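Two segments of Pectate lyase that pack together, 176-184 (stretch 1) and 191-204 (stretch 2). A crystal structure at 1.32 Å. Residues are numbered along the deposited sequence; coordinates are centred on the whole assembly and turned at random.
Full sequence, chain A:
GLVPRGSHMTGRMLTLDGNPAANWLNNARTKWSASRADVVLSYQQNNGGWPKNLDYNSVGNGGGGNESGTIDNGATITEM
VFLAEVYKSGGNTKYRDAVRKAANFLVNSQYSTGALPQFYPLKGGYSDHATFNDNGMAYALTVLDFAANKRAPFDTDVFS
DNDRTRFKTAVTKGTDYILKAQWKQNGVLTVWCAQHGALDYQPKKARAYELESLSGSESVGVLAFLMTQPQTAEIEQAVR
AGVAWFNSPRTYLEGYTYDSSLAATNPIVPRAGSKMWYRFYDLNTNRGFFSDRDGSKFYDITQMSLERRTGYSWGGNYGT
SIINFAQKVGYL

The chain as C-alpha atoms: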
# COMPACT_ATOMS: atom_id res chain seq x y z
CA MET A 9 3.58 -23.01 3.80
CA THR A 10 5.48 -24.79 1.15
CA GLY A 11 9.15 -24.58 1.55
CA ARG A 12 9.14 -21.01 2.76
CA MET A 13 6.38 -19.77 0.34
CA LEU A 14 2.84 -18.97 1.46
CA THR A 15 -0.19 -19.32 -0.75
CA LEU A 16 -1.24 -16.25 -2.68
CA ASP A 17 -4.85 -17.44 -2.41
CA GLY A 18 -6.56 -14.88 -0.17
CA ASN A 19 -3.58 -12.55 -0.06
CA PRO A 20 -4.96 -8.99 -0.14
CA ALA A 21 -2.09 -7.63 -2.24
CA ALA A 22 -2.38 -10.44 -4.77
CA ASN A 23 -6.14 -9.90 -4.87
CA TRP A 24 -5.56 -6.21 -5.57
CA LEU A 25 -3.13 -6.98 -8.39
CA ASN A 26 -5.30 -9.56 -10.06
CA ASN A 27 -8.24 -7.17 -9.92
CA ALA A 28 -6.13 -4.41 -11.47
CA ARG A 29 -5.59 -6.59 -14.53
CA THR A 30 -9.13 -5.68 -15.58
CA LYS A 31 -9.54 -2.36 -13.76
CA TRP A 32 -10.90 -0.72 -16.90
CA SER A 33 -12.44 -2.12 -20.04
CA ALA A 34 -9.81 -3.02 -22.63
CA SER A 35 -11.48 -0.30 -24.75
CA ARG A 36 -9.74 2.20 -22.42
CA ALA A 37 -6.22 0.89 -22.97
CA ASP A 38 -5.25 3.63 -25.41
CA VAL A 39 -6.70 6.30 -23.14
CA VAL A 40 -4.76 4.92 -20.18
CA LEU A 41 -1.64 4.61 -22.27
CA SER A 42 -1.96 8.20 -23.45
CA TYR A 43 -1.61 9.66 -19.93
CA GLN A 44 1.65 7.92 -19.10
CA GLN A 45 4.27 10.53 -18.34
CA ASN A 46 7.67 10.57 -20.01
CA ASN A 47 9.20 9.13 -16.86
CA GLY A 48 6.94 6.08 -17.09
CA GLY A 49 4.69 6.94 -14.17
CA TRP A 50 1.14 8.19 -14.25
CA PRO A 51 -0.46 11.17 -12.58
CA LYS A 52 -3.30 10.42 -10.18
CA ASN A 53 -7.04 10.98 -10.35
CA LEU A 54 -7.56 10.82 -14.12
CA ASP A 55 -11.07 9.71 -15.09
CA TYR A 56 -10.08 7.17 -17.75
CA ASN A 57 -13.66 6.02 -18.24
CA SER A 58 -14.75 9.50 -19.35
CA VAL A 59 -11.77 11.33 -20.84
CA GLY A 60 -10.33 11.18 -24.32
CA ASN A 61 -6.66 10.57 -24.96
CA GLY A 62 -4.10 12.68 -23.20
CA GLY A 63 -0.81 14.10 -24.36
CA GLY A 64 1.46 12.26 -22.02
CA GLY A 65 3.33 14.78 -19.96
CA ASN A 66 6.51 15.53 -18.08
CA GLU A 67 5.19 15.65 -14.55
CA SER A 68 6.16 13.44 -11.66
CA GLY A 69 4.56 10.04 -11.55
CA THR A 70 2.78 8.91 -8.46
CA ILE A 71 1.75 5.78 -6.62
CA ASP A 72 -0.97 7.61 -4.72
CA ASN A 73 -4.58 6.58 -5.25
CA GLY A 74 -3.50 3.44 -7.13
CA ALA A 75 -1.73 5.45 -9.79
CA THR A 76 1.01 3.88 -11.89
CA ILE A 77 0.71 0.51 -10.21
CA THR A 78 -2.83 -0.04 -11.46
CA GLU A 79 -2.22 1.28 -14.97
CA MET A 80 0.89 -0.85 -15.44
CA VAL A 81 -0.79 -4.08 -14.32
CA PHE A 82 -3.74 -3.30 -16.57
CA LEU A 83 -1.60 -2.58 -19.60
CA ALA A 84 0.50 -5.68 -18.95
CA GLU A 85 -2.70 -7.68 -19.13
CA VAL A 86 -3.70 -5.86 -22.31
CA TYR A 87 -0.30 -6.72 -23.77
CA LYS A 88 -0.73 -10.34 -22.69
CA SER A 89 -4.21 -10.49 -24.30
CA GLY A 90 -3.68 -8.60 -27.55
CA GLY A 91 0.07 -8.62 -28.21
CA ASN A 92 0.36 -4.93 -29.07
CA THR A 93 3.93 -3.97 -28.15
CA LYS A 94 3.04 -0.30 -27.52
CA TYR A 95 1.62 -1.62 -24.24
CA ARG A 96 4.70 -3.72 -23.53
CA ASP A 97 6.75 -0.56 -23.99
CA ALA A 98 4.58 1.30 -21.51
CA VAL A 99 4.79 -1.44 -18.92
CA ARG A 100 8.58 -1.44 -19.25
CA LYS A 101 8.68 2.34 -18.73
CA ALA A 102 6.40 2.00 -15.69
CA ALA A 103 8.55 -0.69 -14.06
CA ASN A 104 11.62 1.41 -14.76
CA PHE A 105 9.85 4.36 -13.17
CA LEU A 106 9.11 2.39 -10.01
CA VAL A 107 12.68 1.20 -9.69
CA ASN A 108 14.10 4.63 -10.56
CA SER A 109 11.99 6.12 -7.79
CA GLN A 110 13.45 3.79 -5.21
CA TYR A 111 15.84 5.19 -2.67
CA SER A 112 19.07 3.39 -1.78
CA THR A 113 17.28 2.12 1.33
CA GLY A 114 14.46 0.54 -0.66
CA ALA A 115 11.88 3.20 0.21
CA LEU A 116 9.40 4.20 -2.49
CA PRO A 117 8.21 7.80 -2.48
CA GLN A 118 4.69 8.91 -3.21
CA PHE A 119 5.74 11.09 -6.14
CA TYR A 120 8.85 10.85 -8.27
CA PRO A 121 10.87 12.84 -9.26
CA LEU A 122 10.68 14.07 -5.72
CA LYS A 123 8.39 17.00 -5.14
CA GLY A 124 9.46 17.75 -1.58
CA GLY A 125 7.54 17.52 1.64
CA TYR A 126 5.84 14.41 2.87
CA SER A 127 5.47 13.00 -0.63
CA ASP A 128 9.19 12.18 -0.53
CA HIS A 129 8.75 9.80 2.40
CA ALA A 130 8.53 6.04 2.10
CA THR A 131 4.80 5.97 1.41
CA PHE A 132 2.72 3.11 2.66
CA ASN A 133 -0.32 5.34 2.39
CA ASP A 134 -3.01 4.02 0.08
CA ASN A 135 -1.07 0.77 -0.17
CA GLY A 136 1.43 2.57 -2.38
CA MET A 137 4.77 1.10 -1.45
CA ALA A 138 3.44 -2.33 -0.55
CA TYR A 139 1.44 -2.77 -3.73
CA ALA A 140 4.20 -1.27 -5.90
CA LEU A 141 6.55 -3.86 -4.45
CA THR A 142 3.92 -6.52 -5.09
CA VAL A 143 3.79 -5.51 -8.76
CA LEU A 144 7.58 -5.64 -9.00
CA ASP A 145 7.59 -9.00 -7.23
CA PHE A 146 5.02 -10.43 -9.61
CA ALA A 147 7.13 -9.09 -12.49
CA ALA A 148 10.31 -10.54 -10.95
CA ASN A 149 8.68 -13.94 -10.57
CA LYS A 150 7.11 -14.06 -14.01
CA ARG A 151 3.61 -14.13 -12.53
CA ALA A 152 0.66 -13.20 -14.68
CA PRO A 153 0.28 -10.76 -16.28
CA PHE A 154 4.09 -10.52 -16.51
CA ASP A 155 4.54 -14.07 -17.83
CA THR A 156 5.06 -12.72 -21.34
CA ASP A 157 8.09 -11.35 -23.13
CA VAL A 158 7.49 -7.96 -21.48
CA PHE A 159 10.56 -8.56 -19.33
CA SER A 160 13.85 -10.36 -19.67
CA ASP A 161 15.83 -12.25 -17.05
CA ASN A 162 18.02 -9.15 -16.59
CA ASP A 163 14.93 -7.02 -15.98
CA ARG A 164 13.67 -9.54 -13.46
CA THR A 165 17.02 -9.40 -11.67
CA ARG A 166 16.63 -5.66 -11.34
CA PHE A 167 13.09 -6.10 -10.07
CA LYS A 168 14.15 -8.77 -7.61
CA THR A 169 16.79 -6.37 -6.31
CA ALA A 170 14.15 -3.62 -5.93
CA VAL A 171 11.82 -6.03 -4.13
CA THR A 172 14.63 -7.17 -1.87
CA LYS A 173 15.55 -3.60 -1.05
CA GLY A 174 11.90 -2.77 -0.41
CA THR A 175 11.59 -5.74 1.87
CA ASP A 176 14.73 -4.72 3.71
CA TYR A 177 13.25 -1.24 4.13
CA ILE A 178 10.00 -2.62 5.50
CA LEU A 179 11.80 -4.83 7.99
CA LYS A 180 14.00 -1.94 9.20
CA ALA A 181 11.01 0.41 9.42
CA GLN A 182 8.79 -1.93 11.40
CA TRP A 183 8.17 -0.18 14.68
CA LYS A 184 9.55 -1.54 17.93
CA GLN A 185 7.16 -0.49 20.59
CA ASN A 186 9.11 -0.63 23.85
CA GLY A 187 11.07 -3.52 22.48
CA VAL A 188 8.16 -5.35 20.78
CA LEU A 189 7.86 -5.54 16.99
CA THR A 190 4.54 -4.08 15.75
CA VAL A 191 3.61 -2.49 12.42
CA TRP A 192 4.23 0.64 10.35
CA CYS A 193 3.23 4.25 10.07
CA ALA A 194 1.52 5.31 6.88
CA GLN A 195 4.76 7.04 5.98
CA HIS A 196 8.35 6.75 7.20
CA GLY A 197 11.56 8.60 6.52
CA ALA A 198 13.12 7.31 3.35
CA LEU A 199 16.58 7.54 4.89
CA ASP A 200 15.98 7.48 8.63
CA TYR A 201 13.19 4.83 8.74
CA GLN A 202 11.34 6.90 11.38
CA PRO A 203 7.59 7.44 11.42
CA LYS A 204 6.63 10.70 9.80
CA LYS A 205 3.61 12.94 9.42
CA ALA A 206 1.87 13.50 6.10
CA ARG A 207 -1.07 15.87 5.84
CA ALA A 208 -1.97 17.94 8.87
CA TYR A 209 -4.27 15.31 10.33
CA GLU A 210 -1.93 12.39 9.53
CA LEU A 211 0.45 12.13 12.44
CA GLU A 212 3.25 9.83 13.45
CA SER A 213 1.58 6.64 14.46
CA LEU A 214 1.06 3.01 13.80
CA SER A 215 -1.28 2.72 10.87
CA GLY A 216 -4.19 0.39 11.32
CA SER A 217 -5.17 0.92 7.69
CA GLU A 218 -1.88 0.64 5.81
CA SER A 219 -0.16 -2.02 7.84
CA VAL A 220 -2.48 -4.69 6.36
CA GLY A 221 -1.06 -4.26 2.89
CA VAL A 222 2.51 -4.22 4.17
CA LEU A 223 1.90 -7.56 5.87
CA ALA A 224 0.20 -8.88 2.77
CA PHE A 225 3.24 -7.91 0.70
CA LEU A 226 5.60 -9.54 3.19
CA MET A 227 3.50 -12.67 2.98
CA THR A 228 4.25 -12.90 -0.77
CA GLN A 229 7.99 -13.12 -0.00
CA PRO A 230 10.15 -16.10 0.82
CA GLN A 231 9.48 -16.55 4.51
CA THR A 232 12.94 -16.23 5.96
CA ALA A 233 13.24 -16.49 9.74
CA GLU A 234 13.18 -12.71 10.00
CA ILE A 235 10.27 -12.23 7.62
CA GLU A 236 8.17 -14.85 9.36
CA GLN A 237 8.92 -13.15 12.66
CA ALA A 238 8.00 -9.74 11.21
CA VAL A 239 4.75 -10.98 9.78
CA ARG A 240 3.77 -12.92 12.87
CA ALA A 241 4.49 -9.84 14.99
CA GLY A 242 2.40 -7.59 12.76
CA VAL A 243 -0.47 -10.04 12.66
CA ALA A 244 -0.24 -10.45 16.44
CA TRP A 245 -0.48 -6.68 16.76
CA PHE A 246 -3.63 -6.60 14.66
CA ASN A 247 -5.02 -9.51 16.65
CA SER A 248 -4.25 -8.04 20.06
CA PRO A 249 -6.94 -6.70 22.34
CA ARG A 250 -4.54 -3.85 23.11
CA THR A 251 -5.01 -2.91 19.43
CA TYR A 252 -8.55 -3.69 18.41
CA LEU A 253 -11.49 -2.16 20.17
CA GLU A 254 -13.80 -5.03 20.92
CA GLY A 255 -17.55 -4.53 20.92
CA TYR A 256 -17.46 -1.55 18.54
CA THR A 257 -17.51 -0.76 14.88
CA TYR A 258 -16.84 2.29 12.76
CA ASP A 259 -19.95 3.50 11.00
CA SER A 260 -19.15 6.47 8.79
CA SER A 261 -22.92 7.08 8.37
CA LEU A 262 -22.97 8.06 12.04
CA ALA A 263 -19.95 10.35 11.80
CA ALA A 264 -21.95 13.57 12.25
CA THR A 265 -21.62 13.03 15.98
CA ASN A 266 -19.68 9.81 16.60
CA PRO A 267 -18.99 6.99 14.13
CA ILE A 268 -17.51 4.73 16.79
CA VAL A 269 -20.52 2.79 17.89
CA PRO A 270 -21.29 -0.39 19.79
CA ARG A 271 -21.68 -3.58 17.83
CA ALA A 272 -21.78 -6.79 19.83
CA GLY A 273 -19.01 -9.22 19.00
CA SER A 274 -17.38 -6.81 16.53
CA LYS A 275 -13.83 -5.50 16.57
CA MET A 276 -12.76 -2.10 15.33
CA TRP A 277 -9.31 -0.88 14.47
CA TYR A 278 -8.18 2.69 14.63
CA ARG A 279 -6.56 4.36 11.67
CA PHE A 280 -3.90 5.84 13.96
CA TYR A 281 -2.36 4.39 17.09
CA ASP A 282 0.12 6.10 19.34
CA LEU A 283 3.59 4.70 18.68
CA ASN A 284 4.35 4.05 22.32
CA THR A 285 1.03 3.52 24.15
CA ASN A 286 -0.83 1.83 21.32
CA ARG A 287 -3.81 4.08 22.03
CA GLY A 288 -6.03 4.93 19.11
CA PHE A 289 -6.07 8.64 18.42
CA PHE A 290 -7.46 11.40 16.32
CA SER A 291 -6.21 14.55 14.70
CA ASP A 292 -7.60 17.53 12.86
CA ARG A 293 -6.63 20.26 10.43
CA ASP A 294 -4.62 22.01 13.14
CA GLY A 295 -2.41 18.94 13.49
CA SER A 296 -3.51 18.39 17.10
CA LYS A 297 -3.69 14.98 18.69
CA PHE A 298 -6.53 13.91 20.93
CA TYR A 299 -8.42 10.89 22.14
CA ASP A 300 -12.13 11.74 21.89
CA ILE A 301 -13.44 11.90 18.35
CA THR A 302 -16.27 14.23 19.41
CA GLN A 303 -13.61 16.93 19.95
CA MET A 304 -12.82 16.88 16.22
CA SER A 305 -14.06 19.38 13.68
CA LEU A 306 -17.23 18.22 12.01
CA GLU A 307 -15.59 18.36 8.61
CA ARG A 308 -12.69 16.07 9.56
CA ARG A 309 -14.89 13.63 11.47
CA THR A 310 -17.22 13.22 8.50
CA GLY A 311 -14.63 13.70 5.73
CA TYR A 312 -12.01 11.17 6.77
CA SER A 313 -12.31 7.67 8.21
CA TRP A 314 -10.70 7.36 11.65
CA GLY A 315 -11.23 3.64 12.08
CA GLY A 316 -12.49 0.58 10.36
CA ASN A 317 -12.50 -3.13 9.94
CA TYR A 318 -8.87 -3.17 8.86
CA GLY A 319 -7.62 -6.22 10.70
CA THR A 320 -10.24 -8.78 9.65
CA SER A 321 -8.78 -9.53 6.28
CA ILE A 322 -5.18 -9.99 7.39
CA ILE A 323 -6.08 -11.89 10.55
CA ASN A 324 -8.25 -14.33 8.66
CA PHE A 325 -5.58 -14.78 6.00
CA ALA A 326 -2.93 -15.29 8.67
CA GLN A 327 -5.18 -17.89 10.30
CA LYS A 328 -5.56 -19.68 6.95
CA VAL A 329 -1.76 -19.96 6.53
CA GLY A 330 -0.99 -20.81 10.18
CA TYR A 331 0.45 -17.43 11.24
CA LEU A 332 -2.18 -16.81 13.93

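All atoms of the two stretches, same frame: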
# COMPACT_ATOMS: atom_id res chain seq x y z
N ASP A 176 13.77 -5.15 2.72
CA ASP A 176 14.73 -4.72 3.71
C ASP A 176 14.24 -3.45 4.39
O ASP A 176 14.30 -3.32 5.60
CB ASP A 176 16.09 -4.53 3.05
CG ASP A 176 17.17 -4.25 4.04
OD1 ASP A 176 17.57 -5.20 4.76
OD2 ASP A 176 17.66 -3.12 4.17
N TYR A 177 13.79 -2.48 3.58
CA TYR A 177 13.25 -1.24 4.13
C TYR A 177 12.12 -1.51 5.13
O TYR A 177 12.09 -0.98 6.23
CB TYR A 177 12.76 -0.30 3.01
CG TYR A 177 12.30 0.98 3.60
CD1 TYR A 177 11.00 1.13 4.07
CD2 TYR A 177 13.19 2.02 3.81
CE1 TYR A 177 10.62 2.24 4.70
CE2 TYR A 177 12.81 3.15 4.44
CZ TYR A 177 11.50 3.27 4.89
OH TYR A 177 11.10 4.39 5.57
N ILE A 178 11.17 -2.31 4.70
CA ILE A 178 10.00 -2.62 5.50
C ILE A 178 10.40 -3.25 6.83
O ILE A 178 9.92 -2.88 7.88
CB ILE A 178 9.04 -3.51 4.71
CG1 ILE A 178 8.34 -2.66 3.64
CG2 ILE A 178 8.03 -4.18 5.62
CD1 ILE A 178 7.66 -3.46 2.62
N LEU A 179 11.35 -4.16 6.78
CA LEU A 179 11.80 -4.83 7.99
C LEU A 179 12.50 -3.85 8.93
O LEU A 179 12.28 -3.90 10.14
CB LEU A 179 12.74 -5.97 7.65
CG LEU A 179 12.10 -7.14 6.92
CD1 LEU A 179 13.18 -8.12 6.45
CD2 LEU A 179 11.04 -7.85 7.77
N LYS A 180 13.31 -2.94 8.39
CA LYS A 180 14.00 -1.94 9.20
C LYS A 180 13.03 -0.89 9.76
O LYS A 180 13.24 -0.34 10.83
CB LYS A 180 15.10 -1.27 8.41
CG LYS A 180 16.33 -2.12 8.31
CD LYS A 180 17.35 -1.47 7.41
CE LYS A 180 18.68 -2.20 7.48
NZ LYS A 180 18.52 -3.61 7.11
N ALA A 181 11.95 -0.63 9.03
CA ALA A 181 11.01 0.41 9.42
C ALA A 181 10.01 -0.07 10.45
O ALA A 181 9.39 0.74 11.13
CB ALA A 181 10.30 0.95 8.21
N GLN A 182 9.80 -1.37 10.53
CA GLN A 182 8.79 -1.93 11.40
C GLN A 182 9.05 -1.44 12.81
O GLN A 182 10.16 -1.52 13.33
CB GLN A 182 8.78 -3.44 11.32
CG GLN A 182 7.57 -4.09 11.99
CD GLN A 182 7.49 -5.58 11.72
OE1 GLN A 182 8.42 -6.16 11.15
NE2 GLN A 182 6.40 -6.20 12.11
N TRP A 183 8.02 -0.91 13.44
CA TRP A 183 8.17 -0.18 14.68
C TRP A 183 8.31 -1.09 15.88
O TRP A 183 7.51 -2.00 16.07
CB TRP A 183 6.99 0.75 14.89
CG TRP A 183 7.06 1.53 16.13
CD1 TRP A 183 6.32 1.34 17.24
CD2 TRP A 183 7.92 2.64 16.39
NE1 TRP A 183 6.65 2.26 18.20
CE2 TRP A 183 7.62 3.09 17.69
CE3 TRP A 183 8.87 3.34 15.64
CZ2 TRP A 183 8.26 4.18 18.28
CZ3 TRP A 183 9.52 4.41 16.23
CH2 TRP A 183 9.21 4.82 17.53
N LYS A 184 9.32 -0.82 16.69
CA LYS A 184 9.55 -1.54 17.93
C LYS A 184 9.00 -0.67 19.02
O LYS A 184 9.51 0.41 19.33
CB LYS A 184 11.02 -1.84 18.13
CG LYS A 184 11.56 -2.86 17.15
CD LYS A 184 13.11 -2.94 17.05
CE LYS A 184 13.87 -2.49 18.26
NZ LYS A 184 15.30 -2.20 17.92
N VAL A 191 3.99 -2.72 13.81
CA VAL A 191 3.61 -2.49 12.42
C VAL A 191 4.28 -1.21 11.92
O VAL A 191 5.41 -0.92 12.32
CB VAL A 191 2.09 -2.54 12.20
CG1 VAL A 191 1.58 -3.94 12.47
CG2 VAL A 191 1.34 -1.51 13.04
N TRP A 192 3.62 -0.47 11.03
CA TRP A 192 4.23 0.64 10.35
C TRP A 192 3.32 1.84 10.43
O TRP A 192 2.11 1.73 10.55
CB TRP A 192 4.47 0.33 8.86
CG TRP A 192 5.40 -0.81 8.68
CD1 TRP A 192 6.74 -0.74 8.48
CD2 TRP A 192 5.09 -2.20 8.79
NE1 TRP A 192 7.28 -2.00 8.43
CE2 TRP A 192 6.29 -2.92 8.61
CE3 TRP A 192 3.90 -2.91 8.98
CZ2 TRP A 192 6.34 -4.31 8.66
CZ3 TRP A 192 3.95 -4.27 9.02
CH2 TRP A 192 5.16 -4.97 8.89
N CYS A 193 3.93 3.00 10.32
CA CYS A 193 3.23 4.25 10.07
C CYS A 193 2.86 4.31 8.61
O CYS A 193 3.41 3.63 7.78
CB CYS A 193 4.15 5.43 10.43
SG CYS A 193 3.32 7.00 10.55
N ALA A 194 1.90 5.16 8.27
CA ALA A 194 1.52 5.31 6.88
C ALA A 194 2.65 5.88 6.04
O ALA A 194 2.68 5.70 4.84
CB ALA A 194 0.29 6.14 6.73
N GLN A 195 3.58 6.57 6.67
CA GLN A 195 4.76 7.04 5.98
C GLN A 195 5.92 7.09 6.95
O GLN A 195 5.73 7.36 8.13
CB GLN A 195 4.53 8.39 5.29
CG GLN A 195 4.00 9.46 6.16
CD GLN A 195 2.54 9.27 6.56
OE1 GLN A 195 1.70 8.95 5.71
NE2 GLN A 195 2.24 9.53 7.81
N HIS A 196 7.11 6.79 6.43
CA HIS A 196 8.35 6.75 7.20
C HIS A 196 9.42 7.49 6.44
O HIS A 196 9.36 7.63 5.22
CB HIS A 196 8.84 5.32 7.39
CG HIS A 196 8.08 4.51 8.38
ND1 HIS A 196 8.63 4.12 9.58
CD2 HIS A 196 6.82 4.01 8.37
CE1 HIS A 196 7.75 3.41 10.26
NE2 HIS A 196 6.64 3.32 9.54
N GLY A 197 10.45 7.91 7.16
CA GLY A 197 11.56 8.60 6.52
C GLY A 197 12.27 7.66 5.57
O GLY A 197 12.62 6.55 5.93
N ALA A 198 12.49 8.12 4.35
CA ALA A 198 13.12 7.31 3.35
C ALA A 198 14.52 6.92 3.75
O ALA A 198 14.98 5.84 3.39
CB ALA A 198 13.15 8.05 2.04
N LEU A 199 15.21 7.80 4.47
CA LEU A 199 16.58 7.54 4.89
C LEU A 199 16.73 7.16 6.34
O LEU A 199 17.67 6.46 6.70
CB LEU A 199 17.46 8.74 4.60
CG LEU A 199 17.49 9.16 3.13
CD1 LEU A 199 18.56 10.24 2.94
CD2 LEU A 199 17.77 8.01 2.22
N ASP A 200 15.84 7.66 7.18
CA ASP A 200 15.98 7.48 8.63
C ASP A 200 15.05 6.42 9.21
O ASP A 200 15.20 6.06 10.36
CB ASP A 200 15.87 8.82 9.39
CG ASP A 200 14.48 9.44 9.39
OD1 ASP A 200 13.46 8.76 9.13
OD2 ASP A 200 14.35 10.64 9.70
N TYR A 201 14.14 5.90 8.38
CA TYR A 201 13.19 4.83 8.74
C TYR A 201 12.16 5.23 9.80
O TYR A 201 11.35 4.40 10.21
CB TYR A 201 13.92 3.58 9.23
CG TYR A 201 14.91 3.02 8.26
CD1 TYR A 201 14.51 2.14 7.27
CD2 TYR A 201 16.25 3.36 8.33
CE1 TYR A 201 15.41 1.62 6.38
CE2 TYR A 201 17.17 2.85 7.43
CZ TYR A 201 16.74 1.98 6.46
OH TYR A 201 17.64 1.47 5.57
N GLN A 202 12.18 6.46 10.27
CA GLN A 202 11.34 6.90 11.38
C GLN A 202 9.93 7.17 10.90
O GLN A 202 9.74 7.65 9.81
CB GLN A 202 11.85 8.22 11.96
CG GLN A 202 13.23 8.32 12.57
CD GLN A 202 13.59 9.80 12.93
OE1 GLN A 202 12.75 10.70 12.78
NE2 GLN A 202 14.81 10.04 13.36
N PRO A 203 8.93 6.96 11.73
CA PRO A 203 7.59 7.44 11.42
C PRO A 203 7.59 8.92 11.15
O PRO A 203 8.27 9.69 11.80
CB PRO A 203 6.80 7.13 12.68
CG PRO A 203 7.52 5.94 13.24
CD PRO A 203 8.98 6.23 13.01
N LYS A 204 6.78 9.31 10.19
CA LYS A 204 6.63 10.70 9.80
C LYS A 204 5.16 11.08 9.72
O LYS A 204 4.27 10.23 9.66
CB LYS A 204 7.23 10.95 8.41
CG LYS A 204 8.69 10.61 8.31
CD LYS A 204 9.60 11.49 9.15
CE LYS A 204 11.01 11.05 9.00
NZ LYS A 204 11.97 11.85 9.84
O HOH W 1 16.65 -0.50 4.10
O HOH W 2 10.45 2.94 12.34

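Stretch 1 is the last part of a helix, which runs to Ala181, followed by an extended exit. Stretch 2 is mostly loop and packs along one side of the end of that helix. Three direct hydrogen bonds join them.

At the exit, Trp183 N donates to Val191 O (2.8 Å), a nearly straight backbone bond. From the next residue of stretch 2, Trp192 NE1 donates to Ile178 O (2.8 Å), approaching in the plane of the indole. Ile178 O also takes a weak bond from Gln182 N (3.1 Å), so this carbonyl serves both the helix and the indole. Gln182 N and Trp192 NE1 lie 3.3 Å apart, but both are donors and do not bond each other. The third bond runs from Tyr177 OH to Gly197 O (2.7 Å). Gly197 O also accepts from Tyr201 N (3.0 Å).

His196 is fixed within its own stretch. His196 ND1 donates to Tyr201 O (2.8 Å), and His196 NE2 accepts from Cys193 N (2.8 Å). This leaves a ring face for the methyl of Ala181, a CH-pi contact.

The Tyr177 and Tyr201 rings are near parallel but slid apart, with Tyr177 CD2 3.4 Å from Tyr201 CE1. Water 1 accepts from Tyr201 OH (2.6 Å) and donates to Asp176 OD2 (2.8 Å), linking the stretches. Ile178 CG2 packs against Trp192 CZ2 at 3.5 Å.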